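Local structure of pacifastin-related serine protease inhibitor (2VU8) at residues Q6-K9 with T14-C17. The protein probably inhibits serine endopeptidases, this chain being one pacifastin-type inhibitor domain of a longer secreted locust precursor. Residues are numbered along the deposited sequence; the frame is centred on the assembly and turned at random.
Sequences QTKK and TCTC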
# COMPACT_ATOMS: atom_id res chain seq x y z
N GLN B 6 20.72 -10.42 3.96
CA GLN B 6 20.78 -10.70 2.52
C GLN B 6 19.63 -10.03 1.76
O GLN B 6 18.60 -9.73 2.34
CB GLN B 6 20.76 -12.20 2.26
CG GLN B 6 22.11 -12.84 2.45
CD GLN B 6 22.03 -14.33 2.40
OE1 GLN B 6 21.10 -14.92 2.94
NE2 GLN B 6 23.01 -14.97 1.77
N THR B 7 19.83 -9.82 0.47
CA THR B 7 18.81 -9.25 -0.41
C THR B 7 18.60 -10.12 -1.66
O THR B 7 19.51 -10.85 -2.07
CB THR B 7 19.18 -7.79 -0.81
OG1 THR B 7 20.51 -7.73 -1.34
CG2 THR B 7 19.25 -6.91 0.39
N LYS B 8 17.39 -10.07 -2.20
CA LYS B 8 17.06 -10.68 -3.48
C LYS B 8 15.89 -9.95 -4.13
O LYS B 8 15.31 -9.04 -3.57
CB LYS B 8 16.74 -12.18 -3.32
CG LYS B 8 15.35 -12.52 -2.77
CD LYS B 8 15.07 -14.01 -2.91
CE LYS B 8 13.72 -14.42 -2.33
NZ LYS B 8 13.08 -13.38 -1.48
N LYS B 9 15.59 -10.36 -5.35
CA LYS B 9 14.42 -9.86 -6.07
C LYS B 9 13.55 -11.05 -6.38
O LYS B 9 14.06 -12.08 -6.80
CB LYS B 9 14.87 -9.18 -7.37
CG LYS B 9 14.02 -7.98 -7.81
CD LYS B 9 14.39 -6.69 -7.12
CE LYS B 9 15.75 -6.16 -7.58
NZ LYS B 9 15.65 -4.82 -8.21
N THR B 14 11.68 -6.09 -4.40
CA THR B 14 12.87 -6.31 -3.59
C THR B 14 12.47 -7.04 -2.32
O THR B 14 11.47 -6.70 -1.69
CB THR B 14 13.59 -4.96 -3.26
OG1 THR B 14 14.30 -4.45 -4.41
CG2 THR B 14 14.72 -5.16 -2.24
N CYS B 15 13.26 -8.04 -1.96
CA CYS B 15 13.07 -8.77 -0.72
C CYS B 15 14.28 -8.57 0.17
O CYS B 15 15.41 -8.56 -0.31
CB CYS B 15 12.92 -10.26 -0.99
SG CYS B 15 11.50 -10.69 -2.02
N THR B 16 14.03 -8.43 1.47
CA THR B 16 15.08 -8.31 2.47
C THR B 16 14.98 -9.46 3.48
O THR B 16 13.91 -9.77 3.96
CB THR B 16 14.92 -6.97 3.20
OG1 THR B 16 15.03 -5.89 2.25
CG2 THR B 16 16.03 -6.77 4.19
N CYS B 17 16.12 -10.06 3.82
CA CYS B 17 16.18 -11.05 4.88
C CYS B 17 16.23 -10.36 6.24
O CYS B 17 17.22 -9.74 6.61
CB CYS B 17 17.37 -11.98 4.72
SG CYS B 17 17.20 -13.44 5.75
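Lys8 and Cys15 face each other as an antiparallel hydrogen-bonded pair. Cys15 N donates to Lys8 O at 2.8 Å, and Lys8 N donates back to Cys15 O at 3.1 Å. Both bonds are nearly straight at hydrogen. A third backbone bond follows two residues along, from Cys17 N to Gln6 O (2.9 Å). Between this bond and the Lys8-Cys15 pair, Thr7 and Thr16 form a non-hydrogen-bonded pair. Here Thr7 CA makes a CA-H...O contact with Cys15 O (3.5 Å), an oxygen that also accepts from Lys8 N.

The segments are facing arms of the hairpin 7-10/13-17 in the small, disulfide-rich pacifastin fold. Strand 13-17 is the middle strand of its three-stranded antiparallel sheet.

On the face shared with Cys15, the Lys8 side chain runs alongside the cysteine. Its CG lies 3.8 Å from Cys15 CB. The last torsion is nearly eclipsed (chi4 -14°) and puts NZ 3.2 Å from both Cys15 CB and Cys15 SG, so the exact placing of the ammonium is doubtful. The same lysine makes a cation-pi contact with Trp23. On the other face, Lys9 and Thr14 form a second non-hydrogen-bonded pair. Lys9 is bent at chi2 (82°), chi3 and chi4, and its CD meets Thr14 OG1 at 3.5 Å. The two side chains cross at a slant.

The other neighbour of strand 13-17, strand 23-26, bonds through the backbone to Thr14 and Thr16. The Cys15-Cys25 disulfide links these two strands on the Lys8 face. At the end of the hairpin away from its turn, Cys17 is bridged to Cys2, and Gln6 OE1 accepts a hydrogen bond from Thr3 N. The Thr14 side chain lies about 6 Å from that of Lys28, part of the predicted reactive bond.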